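Local coordinates for protein putative mandelate racemase (Zymomonas mobilis, PDB 2OX4) that binds a magnesium ion and, as a member of the enolase superfamily, is probably a lyase of the dehydratase type, at residues R16-Q21 / L349-L355; F135-R141 / H343-L349; I192-V196 / Q227-I232; L183-L187 / H219-S224. All coordinates share one frame; numbering follows the deposited sequence.

Interaction 1 of 4, residues R16-Q21 / L349-L355; sequences RPQSGQ and LPEYEEL
R16 and E351 bring the two backbones closest, with CA atoms 5.7 Å apart, where the loop of 16-21 faces the short helix 350-353. The E351 carboxylate reaches into the turn of 17-19. Its CG sits between the backbone N and carbonyl carbon (chi1 58°), and the chain runs extended to the loop. E351 OE2 accepts from Q18 N at 2.7 Å on its syn lone pair. E351 OE1 uses its own syn lone pair for S19 N and takes S19 OG, 2.8 Å away, nearly along the C-O axis. Water 2 also donates to OE2 and accepts from E351 N and Q18 NE2. R16 slides past E351 in the opposite direction. Its chain bends at chi2 and chi3, which turns NH2 to the helix. R16 NH2 donates in the guanidinium plane to E351 O at 2.9 Å and to E354 OE2 at 2.7 Å. The second bond is a salt bridge on the anti lone pair of OE2. Y352 OH donates to Q21 OE1 at 2.8 Å, in the carbonyl plane, with ring and amide 70° apart. Besides water 2, the Q18 amide bonds to R141 N and K139 O. The contact joins the N-terminal domain to the barrel domain mainly by polar bonds. Three loop donors grip one carboxylate, which probably stays ionised, and R16 adds a salt bridge in the other direction.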
loop_
_atom_site.group_PDB
_atom_site.type_symbol
_atom_site.label_atom_id
_atom_site.label_comp_id
_atom_site.label_asym_id
_atom_site.label_seq_id
_atom_site.Cartn_x
_atom_site.Cartn_y
_atom_site.Cartn_z
ATOM N N ARG C 16 24.901 -40.038 -16.375
ATOM C CA ARG C 16 23.911 -41.099 -16.527
ATOM C C ARG C 16 23.475 -41.143 -17.997
ATOM O O ARG C 16 23.033 -40.136 -18.536
ATOM C CB ARG C 16 22.719 -40.864 -15.581
ATOM C CG ARG C 16 23.082 -40.596 -14.087
ATOM C CD ARG C 16 23.630 -41.819 -13.354
ATOM N NE ARG C 16 24.985 -42.147 -13.788
ATOM C CZ ARG C 16 25.522 -43.362 -13.731
ATOM N NH1 ARG C 16 26.763 -43.556 -14.156
ATOM N NH2 ARG C 16 24.819 -44.379 -13.248
ATOM N N PRO C 17 23.657 -42.298 -18.667
ATOM C CA PRO C 17 23.530 -42.408 -20.137
ATOM C C PRO C 17 22.219 -41.890 -20.744
ATOM O O PRO C 17 22.256 -41.047 -21.648
ATOM C CB PRO C 17 23.669 -43.915 -20.399
ATOM C CG PRO C 17 24.342 -44.467 -19.201
ATOM C CD PRO C 17 24.029 -43.582 -18.038
ATOM N N GLN C 18 21.080 -42.393 -20.268
ATOM C CA GLN C 18 19.783 -42.046 -20.855
ATOM C C GLN C 18 19.364 -40.604 -20.555
ATOM O O GLN C 18 18.863 -39.893 -21.432
ATOM C CB GLN C 18 18.701 -42.986 -20.339
ATOM C CG GLN C 18 18.739 -44.370 -20.933
ATOM C CD GLN C 18 17.390 -45.038 -20.836
ATOM O OE1 GLN C 18 16.507 -44.787 -21.652
ATOM N NE2 GLN C 18 17.212 -45.870 -19.815
ATOM N N SER C 19 19.571 -40.184 -19.310
ATOM C CA SER C 19 19.069 -38.894 -18.832
ATOM C C SER C 19 20.081 -37.770 -19.038
ATOM O O SER C 19 19.708 -36.599 -19.107
ATOM C CB SER C 19 18.646 -38.984 -17.359
ATOM O OG SER C 19 19.763 -39.240 -16.515
ATOM N N GLY C 20 21.361 -38.131 -19.138
ATOM C CA GLY C 20 22.436 -37.163 -19.314
ATOM C C GLY C 20 22.814 -36.466 -18.022
ATOM O O GLY C 20 23.633 -35.557 -18.033
ATOM N N GLN C 21 22.224 -36.907 -16.915
ATOM C CA GLN C 21 22.308 -36.191 -15.637
ATOM C C GLN C 21 23.506 -36.648 -14.817
ATOM O O GLN C 21 24.126 -37.651 -15.146
ATOM C CB GLN C 21 21.006 -36.377 -14.867
ATOM C CG GLN C 21 19.836 -35.680 -15.557
ATOM C CD GLN C 21 18.486 -36.025 -14.972
ATOM O OE1 GLN C 21 18.391 -36.670 -13.936
ATOM N NE2 GLN C 21 17.425 -35.588 -15.643
ATOM N N LEU C 349 14.761 -45.712 -14.406
ATOM C CA LEU C 349 15.872 -46.076 -15.290
ATOM C C LEU C 349 16.964 -46.808 -14.501
ATOM O O LEU C 349 17.216 -46.471 -13.341
ATOM C CB LEU C 349 16.445 -44.831 -15.981
ATOM C CG LEU C 349 15.490 -43.732 -16.472
ATOM C CD1 LEU C 349 16.270 -42.479 -16.831
ATOM C CD2 LEU C 349 14.643 -44.194 -17.660
ATOM N N PRO C 350 17.610 -47.821 -15.120
ATOM C CA PRO C 350 18.726 -48.568 -14.498
ATOM C C PRO C 350 19.950 -47.727 -14.073
ATOM O O PRO C 350 20.664 -48.109 -13.141
ATOM C CB PRO C 350 19.132 -49.562 -15.590
ATOM C CG PRO C 350 17.904 -49.713 -16.444
ATOM C CD PRO C 350 17.285 -48.347 -16.462
ATOM N N GLU C 351 20.199 -46.605 -14.752
ATOM C CA GLU C 351 21.312 -45.712 -14.378
ATOM C C GLU C 351 21.099 -45.068 -13.002
ATOM O O GLU C 351 22.060 -44.699 -12.317
ATOM C CB GLU C 351 21.504 -44.615 -15.420
ATOM C CG GLU C 351 20.268 -43.735 -15.678
ATOM C CD GLU C 351 20.309 -43.122 -17.051
ATOM O OE1 GLU C 351 19.975 -41.926 -17.190
ATOM O OE2 GLU C 351 20.704 -43.841 -17.993
ATOM N N TYR C 352 19.836 -44.928 -12.614
ATOM C CA TYR C 352 19.503 -44.435 -11.280
ATOM C C TYR C 352 19.374 -45.559 -10.245
ATOM O O TYR C 352 19.880 -45.433 -9.126
ATOM C CB TYR C 352 18.288 -43.500 -11.321
ATOM C CG TYR C 352 18.689 -42.050 -11.544
ATOM C CD1 TYR C 352 18.624 -41.462 -12.810
ATOM C CD2 TYR C 352 19.172 -41.279 -10.486
ATOM C CE1 TYR C 352 19.017 -40.124 -13.006
ATOM C CE2 TYR C 352 19.561 -39.962 -10.667
ATOM C CZ TYR C 352 19.486 -39.387 -11.923
ATOM O OH TYR C 352 19.882 -38.070 -12.072
ATOM N N GLU C 353 18.743 -46.670 -10.623
ATOM C CA GLU C 353 18.638 -47.836 -9.729
ATOM C C GLU C 353 19.960 -48.352 -9.149
ATOM O O GLU C 353 20.000 -48.771 -8.000
ATOM C CB GLU C 353 17.870 -48.985 -10.393
ATOM C CG GLU C 353 16.437 -48.643 -10.753
ATOM C CD GLU C 353 15.816 -49.627 -11.739
ATOM O OE1 GLU C 353 15.653 -50.816 -11.378
ATOM O OE2 GLU C 353 15.483 -49.206 -12.873
ATOM N N GLU C 354 21.038 -48.330 -9.936
ATOM C CA GLU C 354 22.319 -48.923 -9.510
ATOM C C GLU C 354 23.063 -48.121 -8.431
ATOM O O GLU C 354 24.062 -48.588 -7.863
ATOM C CB GLU C 354 23.238 -49.142 -10.713
ATOM C CG GLU C 354 23.716 -47.844 -11.375
ATOM C CD GLU C 354 24.678 -48.082 -12.539
ATOM O OE1 GLU C 354 25.085 -49.243 -12.765
ATOM O OE2 GLU C 354 25.038 -47.103 -13.230
ATOM N N LEU C 355 22.570 -46.917 -8.153
ATOM C CA LEU C 355 23.269 -45.975 -7.282
ATOM C C LEU C 355 23.006 -46.209 -5.802
ATOM O O LEU C 355 23.822 -45.815 -4.963
ATOM C CB LEU C 355 22.906 -44.530 -7.650
ATOM C CG LEU C 355 23.212 -44.105 -9.086
ATOM C CD1 LEU C 355 22.748 -42.670 -9.325
ATOM C CD2 LEU C 355 24.699 -44.252 -9.377
HETATM O O HOH W 1 27.677 -46.507 -14.660
HETATM O O HOH W 2 19.496 -46.151 -17.889
#

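Interaction 2 of 4, residues F135-R141 / H343-L349; sequences FGWGKER and HHQKTLL
Hydrogen bonds centre on Q345, whose amide lies between the two ends of the 135-141 loop. Q345 NE2 donates to G136 O at 3.2 Å, almost straight at 171° and in both the amide and carbonyl planes. The bend of Q345 at chi2 (84°) turns the amide to this carbonyl. Q345 OE1 takes a weak bond from R141 NH1 at 2.9 Å, with guanidinium and amide planes 69° apart. R141 NH2 lies over a face of the F135 ring, offset toward the rim.

Apolar contacts centre on W137. L348 CD1 sits over the six-membered ring, 3.7 Å from its centroid, in a CH-pi contact. L348 CD1 also presses on G138 CA at 3.4 Å, where a side chain would be crowded. H343 O meets the ring edge, 3.3 Å from W137 CH2. W137 NE1 itself bonds to E160. L349 CD2 packs on G138 O at 3.4 Å; this carbonyl is buried without a polar partner.

Strands 126-131 and 341-344 pair in parallel. Segment 343-349 runs from the end of 341-344 into the loop beyond, and 135-141 follows 126-131. Such loops line the active-site mouth of a TIM barrel, and the H344 side chain is about 7 Å from the magnesium.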
loop_
_atom_site.group_PDB
_atom_site.type_symbol
_atom_site.label_atom_id
_atom_site.label_comp_id
_atom_site.label_asym_id
_atom_site.label_seq_id
_atom_site.Cartn_x
_atom_site.Cartn_y
_atom_site.Cartn_z
ATOM N N PHE C 135 8.374 -37.626 -21.063
ATOM C CA PHE C 135 9.639 -38.347 -21.265
ATOM C C PHE C 135 9.460 -39.870 -21.246
ATOM O O PHE C 135 10.443 -40.622 -21.270
ATOM C CB PHE C 135 10.675 -37.950 -20.210
ATOM C CG PHE C 135 11.131 -36.525 -20.318
ATOM C CD1 PHE C 135 11.489 -35.987 -21.548
ATOM C CD2 PHE C 135 11.198 -35.717 -19.186
ATOM C CE1 PHE C 135 11.912 -34.667 -21.649
ATOM C CE2 PHE C 135 11.616 -34.397 -19.279
ATOM C CZ PHE C 135 11.971 -33.872 -20.515
ATOM N N GLY C 136 8.208 -40.310 -21.193
ATOM C CA GLY C 136 7.886 -41.727 -21.091
ATOM C C GLY C 136 7.733 -42.209 -19.657
ATOM O O GLY C 136 8.560 -41.899 -18.786
ATOM N N TRP C 137 6.671 -42.972 -19.417
ATOM C CA TRP C 137 6.537 -43.754 -18.192
ATOM C C TRP C 137 6.850 -45.235 -18.472
ATOM O O TRP C 137 5.942 -46.057 -18.527
ATOM C CB TRP C 137 5.117 -43.585 -17.631
ATOM C CG TRP C 137 5.013 -43.992 -16.188
ATOM C CD1 TRP C 137 4.433 -45.122 -15.696
ATOM C CD2 TRP C 137 5.520 -43.271 -15.054
ATOM N NE1 TRP C 137 4.547 -45.155 -14.329
ATOM C CE2 TRP C 137 5.212 -44.032 -13.907
ATOM C CE3 TRP C 137 6.205 -42.057 -14.899
ATOM C CZ2 TRP C 137 5.558 -43.618 -12.619
ATOM C CZ3 TRP C 137 6.552 -41.648 -13.616
ATOM C CH2 TRP C 137 6.228 -42.429 -12.494
ATOM N N GLY C 138 8.127 -45.594 -18.616
ATOM C CA GLY C 138 9.066 -45.623 -17.506
ATOM C C GLY C 138 10.547 -45.746 -17.833
ATOM O O GLY C 138 11.305 -44.802 -17.611
ATOM N N LYS C 139 10.977 -46.904 -18.333
ATOM C CA LYS C 139 12.402 -47.266 -18.247
ATOM C C LYS C 139 13.278 -47.034 -19.486
ATOM O O LYS C 139 14.504 -47.185 -19.423
ATOM C CB LYS C 139 12.608 -48.655 -17.639
ATOM C CG LYS C 139 12.649 -49.810 -18.615
ATOM C CD LYS C 139 13.164 -51.057 -17.914
ATOM C CE LYS C 139 12.175 -51.552 -16.859
ATOM N NZ LYS C 139 12.843 -51.948 -15.588
ATOM N N GLU C 140 12.658 -46.651 -20.598
ATOM C CA GLU C 140 13.361 -45.881 -21.620
ATOM C C GLU C 140 12.886 -44.430 -21.665
ATOM O O GLU C 140 11.704 -44.147 -21.888
ATOM C CB GLU C 140 13.291 -46.546 -23.003
ATOM C CG GLU C 140 11.923 -47.093 -23.390
ATOM C CD GLU C 140 11.716 -47.131 -24.894
ATOM O OE1 GLU C 140 11.962 -48.197 -25.500
ATOM O OE2 GLU C 140 11.311 -46.095 -25.470
ATOM N N ARG C 141 13.820 -43.515 -21.426
ATOM C CA ARG C 141 13.549 -42.088 -21.532
ATOM C C ARG C 141 13.534 -41.669 -22.997
ATOM O O ARG C 141 14.543 -41.806 -23.706
ATOM C CB ARG C 141 14.608 -41.300 -20.761
ATOM C CG ARG C 141 14.343 -39.812 -20.653
ATOM C CD ARG C 141 15.360 -39.194 -19.722
ATOM N NE ARG C 141 15.353 -37.738 -19.776
ATOM C CZ ARG C 141 14.987 -36.951 -18.769
ATOM N NH1 ARG C 141 14.586 -37.477 -17.613
ATOM N NH2 ARG C 141 15.023 -35.632 -18.922
ATOM N N HIS C 343 6.692 -38.587 -7.981
ATOM C CA HIS C 343 7.541 -39.735 -8.294
ATOM C C HIS C 343 8.035 -39.650 -9.730
ATOM O O HIS C 343 7.258 -39.816 -10.676
ATOM C CB HIS C 343 6.829 -41.065 -8.009
ATOM C CG HIS C 343 7.730 -42.255 -8.130
ATOM N ND1 HIS C 343 8.895 -42.384 -7.401
ATOM C CD2 HIS C 343 7.647 -43.363 -8.907
ATOM C CE1 HIS C 343 9.487 -43.524 -7.719
ATOM N NE2 HIS C 343 8.759 -44.128 -8.640
ATOM N N HIS C 344 9.330 -39.351 -9.868
ATOM C CA HIS C 344 9.904 -38.931 -11.141
ATOM C C HIS C 344 10.217 -40.150 -11.980
ATOM O O HIS C 344 10.660 -41.186 -11.455
ATOM C CB HIS C 344 11.171 -38.101 -10.923
ATOM C CG HIS C 344 11.531 -37.228 -12.084
ATOM N ND1 HIS C 344 11.977 -37.732 -13.289
ATOM C CD2 HIS C 344 11.533 -35.879 -12.218
ATOM C CE1 HIS C 344 12.232 -36.734 -14.117
ATOM N NE2 HIS C 344 11.971 -35.598 -13.492
ATOM N N GLN C 345 9.981 -40.017 -13.283
ATOM C CA GLN C 345 10.256 -41.086 -14.245
ATOM C C GLN C 345 11.719 -41.556 -14.270
ATOM O O GLN C 345 11.994 -42.727 -14.553
ATOM C CB GLN C 345 9.742 -40.718 -15.649
ATOM C CG GLN C 345 10.494 -39.588 -16.371
ATOM C CD GLN C 345 11.740 -40.079 -17.106
ATOM O OE1 GLN C 345 12.848 -39.610 -16.846
ATOM N NE2 GLN C 345 11.562 -41.036 -18.017
ATOM N N LYS C 346 12.653 -40.655 -13.956
ATOM C CA LYS C 346 14.078 -41.000 -13.963
ATOM C C LYS C 346 14.416 -42.160 -13.009
ATOM O O LYS C 346 15.323 -42.938 -13.281
ATOM C CB LYS C 346 14.951 -39.766 -13.686
ATOM C CG LYS C 346 15.156 -39.454 -12.206
ATOM C CD LYS C 346 14.955 -37.997 -11.901
ATOM C CE LYS C 346 16.226 -37.237 -12.068
ATOM N NZ LYS C 346 15.969 -35.843 -12.545
ATOM N N THR C 347 13.652 -42.299 -11.925
ATOM C CA THR C 347 13.904 -43.343 -10.918
ATOM C C THR C 347 13.604 -44.734 -11.466
ATOM O O THR C 347 13.989 -45.746 -10.869
ATOM C CB THR C 347 13.067 -43.131 -9.626
ATOM O OG1 THR C 347 11.693 -43.442 -9.885
ATOM C CG2 THR C 347 13.173 -41.694 -9.133
ATOM N N LEU C 348 12.909 -44.768 -12.600
ATOM C CA LEU C 348 12.596 -46.014 -13.297
ATOM C C LEU C 348 13.724 -46.523 -14.211
ATOM O O LEU C 348 13.656 -47.645 -14.721
ATOM C CB LEU C 348 11.270 -45.877 -14.063
ATOM C CG LEU C 348 10.105 -45.234 -13.285
ATOM C CD1 LEU C 348 9.007 -44.726 -14.203
ATOM C CD2 LEU C 348 9.535 -46.154 -12.204
ATOM N N LEU C 349 14.761 -45.712 -14.406
ATOM C CA LEU C 349 15.872 -46.076 -15.290
ATOM C C LEU C 349 16.964 -46.808 -14.501
ATOM O O LEU C 349 17.216 -46.471 -13.341
ATOM C CB LEU C 349 16.445 -44.831 -15.981
ATOM C CG LEU C 349 15.490 -43.732 -16.472
ATOM C CD1 LEU C 349 16.270 -42.479 -16.831
ATOM C CD2 LEU C 349 14.643 -44.194 -17.660
#

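Interaction 3 of 4, residues I192-V196 / Q227-I232; sequences IKIGV and QFAKAI
Two neighbouring outer helices of the barrel, 189-206 and 222-232, meet here. The short segments cross at -46° with their axes 9.9 Å apart. The contact is mainly apolar, with no hydrogen bond between the segments. F228 pushes its ring across to the backbone of the other helix. With CG anti to the backbone N (chi1 -168°), the ring tip reaches G195, and F228 CZ lies 3.6 Å from G195 CA. V196 N lies at the ring edge. G195 has no side chain, and a CB there would clash with F228 CE1. A231 CB touches two methyls, I192 CG2 and V196 CG2, each 3.6 Å away. I192 also lays CG1 and CD1 against the Q227 amide, whose OE1 accepts from L187 N. With an alanine here in place of F228, a gap is likely to open over G195, and I192 CD1 would lose the ring it touches. F228 and I232 also touch V214 of strand 211-215. Helix 222-232 thus packs on that strand and on its neighbour helix, as in a beta-alpha barrel.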
loop_
_atom_site.group_PDB
_atom_site.type_symbol
_atom_site.label_atom_id
_atom_site.label_comp_id
_atom_site.label_asym_id
_atom_site.label_seq_id
_atom_site.Cartn_x
_atom_site.Cartn_y
_atom_site.Cartn_z
ATOM N N ILE C 192 -0.594 -23.014 -28.587
ATOM C CA ILE C 192 -1.732 -23.221 -27.701
ATOM C C ILE C 192 -2.464 -24.527 -28.043
ATOM O O ILE C 192 -2.771 -25.326 -27.155
ATOM C CB ILE C 192 -2.693 -22.004 -27.729
ATOM C CG1 ILE C 192 -1.958 -20.709 -27.327
ATOM C CG2 ILE C 192 -3.919 -22.248 -26.858
ATOM C CD1 ILE C 192 -1.481 -20.669 -25.855
ATOM N N LYS C 193 -2.698 -24.756 -29.335
ATOM C CA LYS C 193 -3.392 -25.968 -29.792
ATOM C C LYS C 193 -2.637 -27.244 -29.413
ATOM O O LYS C 193 -3.254 -28.200 -28.947
ATOM C CB LYS C 193 -3.640 -25.915 -31.305
ATOM C CG LYS C 193 -4.448 -27.097 -31.849
ATOM C CD LYS C 193 -5.557 -26.651 -32.792
ATOM C CE LYS C 193 -5.168 -26.850 -34.246
ATOM N NZ LYS C 193 -4.446 -25.666 -34.785
ATOM N N ILE C 194 -1.321 -27.250 -29.620
ATOM C CA ILE C 194 -0.461 -28.390 -29.253
ATOM C C ILE C 194 -0.593 -28.721 -27.755
ATOM O O ILE C 194 -0.784 -29.884 -27.376
ATOM C CB ILE C 194 1.016 -28.134 -29.632
ATOM C CG1 ILE C 194 1.220 -28.267 -31.149
ATOM C CG2 ILE C 194 1.947 -29.112 -28.939
ATOM C CD1 ILE C 194 2.539 -27.692 -31.647
ATOM N N GLY C 195 -0.529 -27.694 -26.909
ATOM C CA GLY C 195 -0.702 -27.888 -25.476
ATOM C C GLY C 195 -2.093 -28.379 -25.108
ATOM O O GLY C 195 -2.227 -29.336 -24.353
ATOM N N VAL C 196 -3.120 -27.724 -25.644
ATOM C CA VAL C 196 -4.509 -28.095 -25.385
ATOM C C VAL C 196 -4.797 -29.538 -25.829
ATOM O O VAL C 196 -5.421 -30.297 -25.083
ATOM C CB VAL C 196 -5.512 -27.137 -26.068
ATOM C CG1 VAL C 196 -6.923 -27.709 -26.032
ATOM C CG2 VAL C 196 -5.508 -25.766 -25.377
ATOM N N GLN C 227 -2.041 -16.871 -20.952
ATOM C CA GLN C 227 -2.669 -17.217 -22.226
ATOM C C GLN C 227 -2.977 -18.711 -22.290
ATOM O O GLN C 227 -4.080 -19.107 -22.700
ATOM C CB GLN C 227 -1.749 -16.813 -23.374
ATOM C CG GLN C 227 -2.377 -16.972 -24.755
ATOM C CD GLN C 227 -1.385 -16.708 -25.855
ATOM O OE1 GLN C 227 -0.284 -16.207 -25.604
ATOM N NE2 GLN C 227 -1.777 -17.007 -27.093
ATOM N N PHE C 228 -2.015 -19.527 -21.881
ATOM C CA PHE C 228 -2.209 -20.970 -21.854
ATOM C C PHE C 228 -3.198 -21.432 -20.782
ATOM O O PHE C 228 -4.007 -22.327 -21.044
ATOM C CB PHE C 228 -0.881 -21.719 -21.715
ATOM C CG PHE C 228 -1.002 -23.190 -21.980
ATOM C CD1 PHE C 228 -1.625 -23.642 -23.144
ATOM C CD2 PHE C 228 -0.513 -24.117 -21.067
ATOM C CE1 PHE C 228 -1.750 -25.008 -23.396
ATOM C CE2 PHE C 228 -0.625 -25.489 -21.309
ATOM C CZ PHE C 228 -1.247 -25.928 -22.477
ATOM N N ALA C 229 -3.149 -20.827 -19.590
ATOM C CA ALA C 229 -4.127 -21.159 -18.530
ATOM C C ALA C 229 -5.580 -21.006 -18.991
ATOM O O ALA C 229 -6.424 -21.858 -18.694
ATOM C CB ALA C 229 -3.888 -20.306 -17.271
ATOM N N LYS C 230 -5.862 -19.925 -19.711
ATOM C CA LYS C 230 -7.194 -19.698 -20.259
ATOM C C LYS C 230 -7.651 -20.861 -21.132
ATOM O O LYS C 230 -8.814 -21.266 -21.092
ATOM C CB LYS C 230 -7.229 -18.395 -21.060
ATOM C CG LYS C 230 -7.044 -17.142 -20.217
ATOM C CD LYS C 230 -7.193 -15.885 -21.057
ATOM C CE LYS C 230 -6.584 -14.679 -20.360
ATOM N NZ LYS C 230 -7.254 -14.393 -19.061
ATOM N N ALA C 231 -6.726 -21.396 -21.923
ATOM C CA ALA C 231 -7.047 -22.443 -22.885
ATOM C C ALA C 231 -7.265 -23.817 -22.254
ATOM O O ALA C 231 -7.959 -24.659 -22.835
ATOM C CB ALA C 231 -5.975 -22.513 -23.945
ATOM N N ILE C 232 -6.676 -24.048 -21.076
ATOM C CA ILE C 232 -6.745 -25.369 -20.412
ATOM C C ILE C 232 -7.574 -25.432 -19.131
ATOM O O ILE C 232 -7.739 -26.510 -18.560
ATOM C CB ILE C 232 -5.365 -25.992 -20.129
ATOM C CG1 ILE C 232 -4.551 -25.120 -19.163
ATOM C CG2 ILE C 232 -4.621 -26.317 -21.438
ATOM C CD1 ILE C 232 -3.306 -25.799 -18.618
#

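Interaction 4 of 4, residues L183-L187 / H219-S224; sequences LEGPL and HTDLVS
S224 OG donates to L183 O at 2.7 Å, in the carbonyl plane, on the tight side of this contact. It also accepts from D221 N. D221 OD1 in turn takes S224 N at 3.1 Å, nearly along its C-O axis, which closes a capping box. G185 N reaches D221 OD2 at 3.0 Å from above the carboxylate plane, 38° out of it, and D221 OD1 more weakly. T220 CA adds a C-H contact to L183 O, and L187 CG packs on S224 CB at 3.6 Å. Replacing D221 by an alanine is likely to leave S224 N and G185 N without this acceptor.

The other side is looser. Water 3 links L183 N to H219 O, and E184 CG lies 3.5 Å from H219 O. The carboxylate of E184 pairs with K79 of a third subunit. P186 CG and V223 CG1 are 4.0 Å apart, and a second subunit packs on both residues. The arrangement is a capping box at the start of helix 222-232, whose residues also hold the loop 183-187, just beyond the magnesium-ligand strand 211-215 of the barrel.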
loop_
_atom_site.group_PDB
_atom_site.type_symbol
_atom_site.label_atom_id
_atom_site.label_comp_id
_atom_site.label_asym_id
_atom_site.label_seq_id
_atom_site.Cartn_x
_atom_site.Cartn_y
_atom_site.Cartn_z
ATOM N N LEU C 183 8.932 -19.912 -25.832
ATOM C CA LEU C 183 7.665 -19.890 -25.134
ATOM C C LEU C 183 7.456 -18.626 -24.290
ATOM O O LEU C 183 6.543 -18.596 -23.476
ATOM C CB LEU C 183 7.495 -21.155 -24.278
ATOM C CG LEU C 183 7.391 -22.505 -25.016
ATOM C CD1 LEU C 183 7.475 -23.697 -24.073
ATOM C CD2 LEU C 183 6.101 -22.544 -25.828
ATOM N N GLU C 184 8.272 -17.600 -24.525
ATOM C CA GLU C 184 8.116 -16.308 -23.820
ATOM C C GLU C 184 7.306 -15.314 -24.659
ATOM O O GLU C 184 7.418 -15.298 -25.892
ATOM C CB GLU C 184 9.491 -15.749 -23.421
ATOM C CG GLU C 184 10.277 -16.749 -22.552
ATOM C CD GLU C 184 11.729 -16.386 -22.309
ATOM O OE1 GLU C 184 12.379 -17.083 -21.496
ATOM O OE2 GLU C 184 12.234 -15.424 -22.917
ATOM N N GLY C 185 6.456 -14.526 -23.996
ATOM C CA GLY C 185 5.599 -13.543 -24.676
ATOM C C GLY C 185 4.382 -14.191 -25.323
ATOM O O GLY C 185 4.189 -15.404 -25.211
ATOM N N PRO C 186 3.539 -13.393 -25.990
ATOM C CA PRO C 186 2.322 -13.975 -26.552
ATOM C C PRO C 186 2.623 -15.129 -27.515
ATOM O O PRO C 186 3.557 -15.049 -28.324
ATOM C CB PRO C 186 1.667 -12.798 -27.289
ATOM C CG PRO C 186 2.191 -11.582 -26.581
ATOM C CD PRO C 186 3.613 -11.934 -26.218
ATOM N N LEU C 187 1.839 -16.193 -27.399
ATOM C CA LEU C 187 2.135 -17.449 -28.099
ATOM C C LEU C 187 1.322 -17.566 -29.396
ATOM O O LEU C 187 0.202 -17.057 -29.468
ATOM C CB LEU C 187 1.806 -18.640 -27.185
ATOM C CG LEU C 187 2.652 -18.870 -25.931
ATOM C CD1 LEU C 187 2.170 -20.110 -25.172
ATOM C CD2 LEU C 187 4.127 -18.988 -26.268
ATOM N N HIS C 219 9.697 -22.240 -18.705
ATOM C CA HIS C 219 9.919 -21.905 -20.121
ATOM C C HIS C 219 9.044 -20.744 -20.581
ATOM O O HIS C 219 9.402 -19.996 -21.498
ATOM C CB HIS C 219 9.605 -23.120 -21.001
ATOM C CG HIS C 219 10.546 -24.265 -20.810
ATOM N ND1 HIS C 219 10.155 -25.579 -20.968
ATOM C CD2 HIS C 219 11.861 -24.295 -20.490
ATOM C CE1 HIS C 219 11.191 -26.370 -20.751
ATOM N NE2 HIS C 219 12.236 -25.617 -20.450
ATOM N N THR C 220 7.874 -20.634 -19.965
ATOM C CA THR C 220 6.939 -19.556 -20.251
ATOM C C THR C 220 7.302 -18.331 -19.397
ATOM O O THR C 220 8.195 -18.395 -18.549
ATOM C CB THR C 220 5.481 -19.995 -19.958
ATOM O OG1 THR C 220 5.413 -20.641 -18.674
ATOM C CG2 THR C 220 4.985 -20.974 -21.053
ATOM N N ASP C 221 6.626 -17.217 -19.646
ATOM C CA ASP C 221 6.626 -16.095 -18.710
ATOM C C ASP C 221 5.189 -15.775 -18.326
ATOM O O ASP C 221 4.296 -16.508 -18.711
ATOM C CB ASP C 221 7.365 -14.887 -19.298
ATOM C CG ASP C 221 6.724 -14.331 -20.582
ATOM O OD1 ASP C 221 5.521 -14.567 -20.858
ATOM O OD2 ASP C 221 7.443 -13.614 -21.320
ATOM N N LEU C 222 4.984 -14.693 -17.581
ATOM C CA LEU C 222 3.647 -14.308 -17.144
ATOM C C LEU C 222 2.657 -14.328 -18.304
ATOM O O LEU C 222 1.591 -14.937 -18.214
ATOM C CB LEU C 222 3.673 -12.921 -16.500
ATOM C CG LEU C 222 2.318 -12.332 -16.101
ATOM C CD1 LEU C 222 2.475 -11.355 -14.947
ATOM C CD2 LEU C 222 1.653 -11.659 -17.292
ATOM N N VAL C 223 3.018 -13.658 -19.394
ATOM C CA VAL C 223 2.080 -13.408 -20.495
ATOM C C VAL C 223 1.659 -14.728 -21.166
ATOM O O VAL C 223 0.458 -15.005 -21.349
ATOM C CB VAL C 223 2.703 -12.434 -21.526
ATOM C CG1 VAL C 223 1.758 -12.230 -22.693
ATOM C CG2 VAL C 223 3.034 -11.076 -20.840
ATOM N N SER C 224 2.637 -15.550 -21.509
ATOM C CA SER C 224 2.304 -16.841 -22.111
ATOM C C SER C 224 1.629 -17.793 -21.125
ATOM O O SER C 224 0.763 -18.546 -21.518
ATOM C CB SER C 224 3.525 -17.488 -22.751
ATOM O OG SER C 224 4.624 -17.555 -21.865
HETATM O O HOH W 3 11.088 -20.407 -23.701
#

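From the N terminus, the loop after strand 5-13 enters interaction 1, which closes the longest loop by meeting residues 349-355. It ties the N-terminal domain to the barrel. Interaction 2 lies within that span and joins the ends of strands 126-131 and 341-344. The two share L349, and Q18 bonds to K139 and R141, so they form one patch. Interactions 4 and 3 lie within both spans and cross, with segments in the order 183-187, 192-196, 219-224 and 227-232. Interaction 4 joins the loop before helix 189-206 to the start of helix 222-232; interaction 3 joins the two helices. Q227 bonds to L187 between them. This second patch lies apart, with centres 26 to 33 Å from the first.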